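Local coordinates for DUF1254 domain-containing protein (Vibrio parahaemolyticus, PDB 3U07) that is of unknown function, a probable signal-peptide-bearing protein whose chain combines the uncharacterised DUF1254 and DUF1214 families, at residues Glu94-Arg107 / Val178-Ser192. The protein carries 2 engineered substitutions. Residues are numbered along the deposited sequence; the frame is centred on the assembly and turned at random.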
# COMPACT_ATOMS: atom_id res chain seq x y z
N GLU A 94 6.23 0.54 24.47
CA GLU A 94 7.66 0.65 24.24
C GLU A 94 7.96 0.42 22.75
O GLU A 94 7.08 -0.02 22.01
CB GLU A 94 8.40 -0.41 25.07
CG GLU A 94 7.98 -1.83 24.73
CD GLU A 94 8.80 -2.87 25.46
OE1 GLU A 94 10.03 -2.70 25.52
OE2 GLU A 94 8.22 -3.85 25.97
N PRO A 95 9.19 0.71 22.31
CA PRO A 95 9.57 0.52 20.91
C PRO A 95 9.51 -0.94 20.50
O PRO A 95 9.50 -1.84 21.35
CB PRO A 95 10.99 1.06 20.86
CG PRO A 95 10.98 2.14 21.90
CD PRO A 95 10.24 1.46 23.03
N VAL A 96 9.48 -1.17 19.19
CA VAL A 96 9.43 -2.52 18.64
C VAL A 96 10.46 -2.60 17.53
O VAL A 96 10.64 -1.66 16.75
CB VAL A 96 8.02 -2.84 18.09
CG1 VAL A 96 7.65 -1.84 17.01
CG2 VAL A 96 7.99 -4.25 17.54
N ILE A 97 11.13 -3.74 17.46
CA ILE A 97 12.16 -3.95 16.47
C ILE A 97 11.79 -5.05 15.48
O ILE A 97 11.43 -6.17 15.87
CB ILE A 97 13.50 -4.30 17.17
CG1 ILE A 97 13.98 -3.09 17.97
CG2 ILE A 97 14.54 -4.74 16.15
CD1 ILE A 97 15.06 -3.41 18.97
N VAL A 98 11.85 -4.71 14.20
CA VAL A 98 11.55 -5.67 13.16
C VAL A 98 12.90 -6.13 12.63
O VAL A 98 13.74 -5.31 12.23
CB VAL A 98 10.73 -5.02 12.02
CG1 VAL A 98 10.52 -6.03 10.89
CG2 VAL A 98 9.39 -4.55 12.58
N SER A 99 13.13 -7.44 12.67
CA SER A 99 14.38 -8.01 12.20
C SER A 99 14.24 -8.52 10.78
O SER A 99 13.31 -9.27 10.46
CB SER A 99 14.82 -9.16 13.11
OG SER A 99 15.00 -8.73 14.45
N VAL A 100 15.17 -8.10 9.92
CA VAL A 100 15.19 -8.51 8.53
C VAL A 100 16.60 -9.02 8.22
O VAL A 100 17.58 -8.30 8.39
CB VAL A 100 14.86 -7.32 7.60
CG1 VAL A 100 15.04 -7.73 6.14
CG2 VAL A 100 13.42 -6.88 7.83
N PRO A 101 16.71 -10.29 7.78
CA PRO A 101 17.99 -10.92 7.44
C PRO A 101 18.58 -10.39 6.14
O PRO A 101 17.84 -9.88 5.30
CB PRO A 101 17.61 -12.39 7.30
CG PRO A 101 16.23 -12.30 6.69
CD PRO A 101 15.59 -11.22 7.55
N ASP A 102 19.89 -10.49 5.99
CA ASP A 102 20.50 -10.08 4.73
C ASP A 102 19.89 -11.06 3.71
O ASP A 102 19.75 -12.25 3.99
CB ASP A 102 22.03 -10.23 4.77
CG ASP A 102 22.70 -9.14 5.62
OD1 ASP A 102 22.02 -8.17 6.00
OD2 ASP A 102 23.92 -9.26 5.89
N MSE A 103 19.51 -10.54 2.55
CA MSE A 103 18.88 -11.37 1.52
C MSE A 103 19.89 -11.74 0.44
O MSE A 103 21.00 -11.21 0.41
CB MSE A 103 17.72 -10.60 0.89
CG MSE A 103 16.38 -11.34 0.88
SE MSE A 103 15.43 -11.23 2.57
CE MSE A 103 15.47 -9.32 2.80
N ASP A 104 19.49 -12.64 -0.46
CA ASP A 104 20.38 -13.06 -1.53
C ASP A 104 20.39 -12.06 -2.68
O ASP A 104 19.37 -11.44 -2.98
CB ASP A 104 20.00 -14.47 -2.02
CG ASP A 104 18.53 -14.61 -2.40
OD1 ASP A 104 17.68 -13.84 -1.89
OD2 ASP A 104 18.22 -15.52 -3.19
N GLU A 105 21.55 -11.90 -3.30
CA GLU A 105 21.72 -10.96 -4.39
C GLU A 105 20.65 -11.05 -5.47
O GLU A 105 20.30 -12.15 -5.92
CB GLU A 105 23.09 -11.13 -5.04
CG GLU A 105 23.37 -10.11 -6.12
CD GLU A 105 24.77 -10.22 -6.69
OE1 GLU A 105 24.94 -10.79 -7.78
OE2 GLU A 105 25.71 -9.73 -6.02
N GLY A 106 20.13 -9.89 -5.86
CA GLY A 106 19.11 -9.85 -6.90
C GLY A 106 17.66 -9.96 -6.47
O GLY A 106 16.78 -9.49 -7.19
N ARG A 107 17.39 -10.55 -5.31
CA ARG A 107 16.01 -10.70 -4.87
C ARG A 107 15.39 -9.41 -4.36
O ARG A 107 15.93 -8.76 -3.46
CB ARG A 107 15.91 -11.78 -3.80
CG ARG A 107 14.47 -12.18 -3.47
CD ARG A 107 14.42 -13.22 -2.37
NE ARG A 107 15.17 -14.42 -2.73
CZ ARG A 107 14.77 -15.34 -3.60
NH1 ARG A 107 13.59 -15.22 -4.21
NH2 ARG A 107 15.54 -16.39 -3.87
N VAL A 178 13.08 -20.60 -1.70
CA VAL A 178 14.27 -19.90 -1.22
C VAL A 178 13.80 -18.69 -0.42
O VAL A 178 14.20 -18.51 0.73
CB VAL A 178 15.15 -19.41 -2.39
CG1 VAL A 178 16.27 -18.53 -1.86
CG2 VAL A 178 15.74 -20.60 -3.13
N ALA A 179 12.95 -17.88 -1.04
CA ALA A 179 12.43 -16.68 -0.40
C ALA A 179 11.75 -17.02 0.92
O ALA A 179 11.87 -16.27 1.89
CB ALA A 179 11.45 -15.98 -1.33
N LEU A 180 11.05 -18.15 0.96
CA LEU A 180 10.36 -18.57 2.16
C LEU A 180 11.33 -18.84 3.31
O LEU A 180 11.02 -18.56 4.47
CB LEU A 180 9.54 -19.83 1.90
CG LEU A 180 8.03 -19.60 2.02
CD1 LEU A 180 7.30 -20.91 1.82
CD2 LEU A 180 7.72 -19.00 3.39
N ASN A 181 12.50 -19.39 2.99
CA ASN A 181 13.49 -19.65 4.03
C ASN A 181 13.97 -18.32 4.60
O ASN A 181 14.40 -18.25 5.75
CB ASN A 181 14.68 -20.43 3.47
CG ASN A 181 14.50 -21.92 3.61
OD1 ASN A 181 13.98 -22.40 4.61
ND2 ASN A 181 14.95 -22.66 2.60
N TYR A 182 13.89 -17.27 3.79
CA TYR A 182 14.30 -15.95 4.24
C TYR A 182 13.20 -15.29 5.07
O TYR A 182 13.47 -14.77 6.16
CB TYR A 182 14.67 -15.07 3.04
CG TYR A 182 16.08 -15.30 2.54
CD1 TYR A 182 17.18 -15.08 3.37
CD2 TYR A 182 16.32 -15.72 1.23
CE1 TYR A 182 18.48 -15.28 2.91
CE2 TYR A 182 17.62 -15.92 0.76
CZ TYR A 182 18.70 -15.69 1.61
OH TYR A 182 19.98 -15.90 1.15
N MSE A 183 11.97 -15.32 4.57
CA MSE A 183 10.85 -14.70 5.28
C MSE A 183 10.69 -15.28 6.68
O MSE A 183 10.25 -14.58 7.60
CB MSE A 183 9.54 -14.89 4.52
CG MSE A 183 9.69 -15.10 3.03
SE MSE A 183 8.20 -14.46 2.01
CE MSE A 183 6.92 -14.21 3.44
N ASP A 184 11.02 -16.55 6.85
CA ASP A 184 10.90 -17.21 8.14
C ASP A 184 11.82 -16.57 9.16
O ASP A 184 11.59 -16.69 10.37
CB ASP A 184 11.22 -18.70 8.00
CG ASP A 184 10.07 -19.49 7.40
OD1 ASP A 184 9.44 -19.00 6.44
OD2 ASP A 184 9.80 -20.61 7.88
N GLN A 185 12.85 -15.90 8.67
CA GLN A 185 13.82 -15.25 9.55
C GLN A 185 13.40 -13.85 9.97
O GLN A 185 13.99 -13.27 10.88
CB GLN A 185 15.19 -15.25 8.89
CG GLN A 185 15.75 -16.66 8.70
CD GLN A 185 17.14 -16.66 8.12
OE1 GLN A 185 17.32 -16.77 6.91
NE2 GLN A 185 18.14 -16.54 8.99
N TRP A 186 12.39 -13.29 9.30
CA TRP A 186 11.89 -11.97 9.68
C TRP A 186 11.30 -12.17 11.08
O TRP A 186 10.75 -13.22 11.39
CB TRP A 186 10.80 -11.51 8.71
CG TRP A 186 11.33 -11.07 7.38
CD1 TRP A 186 12.27 -11.70 6.61
CD2 TRP A 186 10.91 -9.92 6.63
NE1 TRP A 186 12.46 -11.01 5.43
CE2 TRP A 186 11.63 -9.92 5.42
CE3 TRP A 186 9.98 -8.89 6.87
CZ2 TRP A 186 11.47 -8.92 4.45
CZ3 TRP A 186 9.82 -7.90 5.90
CH2 TRP A 186 10.56 -7.93 4.70
N ASN A 187 11.41 -11.15 11.93
CA ASN A 187 10.91 -11.28 13.29
C ASN A 187 10.45 -9.93 13.81
O ASN A 187 10.84 -8.89 13.28
CB ASN A 187 12.04 -11.84 14.17
CG ASN A 187 11.56 -12.36 15.51
OD1 ASN A 187 10.36 -12.48 15.75
ND2 ASN A 187 12.50 -12.68 16.39
N ILE A 188 9.59 -9.95 14.83
CA ILE A 188 9.10 -8.73 15.46
C ILE A 188 9.26 -8.95 16.96
O ILE A 188 8.76 -9.93 17.51
CB ILE A 188 7.60 -8.47 15.21
CG1 ILE A 188 7.34 -8.27 13.72
CG2 ILE A 188 7.15 -7.24 16.00
CD1 ILE A 188 5.86 -8.19 13.39
N ARG A 189 9.96 -8.03 17.62
CA ARG A 189 10.18 -8.14 19.06
C ARG A 189 10.09 -6.77 19.73
O ARG A 189 10.50 -5.76 19.15
CB ARG A 189 11.57 -8.72 19.34
CG ARG A 189 11.74 -10.20 19.07
CD ARG A 189 13.19 -10.60 19.23
NE ARG A 189 14.01 -10.16 18.10
CZ ARG A 189 15.33 -10.26 18.05
NH1 ARG A 189 15.99 -10.77 19.08
NH2 ARG A 189 15.99 -9.85 16.98
N THR A 190 9.55 -6.72 20.94
CA THR A 190 9.49 -5.47 21.68
C THR A 190 10.92 -5.21 22.13
O THR A 190 11.73 -6.14 22.22
CB THR A 190 8.60 -5.58 22.95
OG1 THR A 190 9.06 -6.66 23.77
CG2 THR A 190 7.15 -5.81 22.56
N LEU A 191 11.25 -3.96 22.41
CA LEU A 191 12.59 -3.60 22.85
C LEU A 191 13.01 -4.44 24.06
O LEU A 191 14.10 -5.02 24.06
CB LEU A 191 12.64 -2.11 23.22
CG LEU A 191 13.98 -1.60 23.76
CD1 LEU A 191 15.11 -1.88 22.75
CD2 LEU A 191 13.85 -0.11 24.04
N SER A 192 12.15 -4.53 25.07
CA SER A 192 12.48 -5.30 26.26
C SER A 192 12.78 -6.74 25.90
O SER A 192 13.79 -7.30 26.35
CB SER A 192 11.34 -5.23 27.29
OG SER A 192 10.13 -5.72 26.75
O HOH W 1 12.74 -8.54 16.00
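Glu94 closes a fork on Ser192 in the first turn of helix 191-195: OE2 accepts from Ser192 OG at 2.8 Å on its syn lone pair, while OE1 takes Ser192 N from the syn side, 33° out of the carboxylate plane. Both oxygens are thus engaged at a helix N-terminus, which probably favours the negative charge. Thr190 is the N-cap of this helix, its OG1 bonded to Glu193 N.

Next to this clasp, Pro95 O receives Leu191 N, and strands 96-100 and 187-190 run antiparallel, Ile97 and Arg189 exchanging both backbone bonds, as do Ser99 and Asn187. Within the DUF1254 region, this exemplifies an edge strand recruited from some 70 residues away: 187-190 is outermost in a mixed four-stranded sheet, in which 96-100 also pairs with 134-140. On one face Val96 CG2 presses on Ile188 CG2 at 3.5 Å, tight for two methyls. On the other, the Arg189 chain bends at chi3 (-75°), bringing NH2 to Ser99 OG at 2.9 Å; a water accepts from Arg189 NE and donates to Ser99 OG and Ile97 O, so two in-plane partners fix the guanidinium's rotation. Gln135 also bonds Ser99 OG.

At the end of strand 96-100, Val100 CG2 lies over the six-membered ring of Trp186, 4.0 Å from its centroid, a CH-pi contact. Beyond the strands, Pro101 CD and Met103 SE flank Trp186 NE1, buried without a partner. Selenomethionine SE makes Met-aromatic contacts, oblique to Tyr182 and at the Trp186 edge; Met103 CA lies over one Tyr182 face, toward the rim. Asp104 OD1, 3.4 Å from Tyr182 CE2, is salt-bridged side-on by Arg107, whose guanidinium has Ala179 CB over one face and Asp175 as second acidic partner.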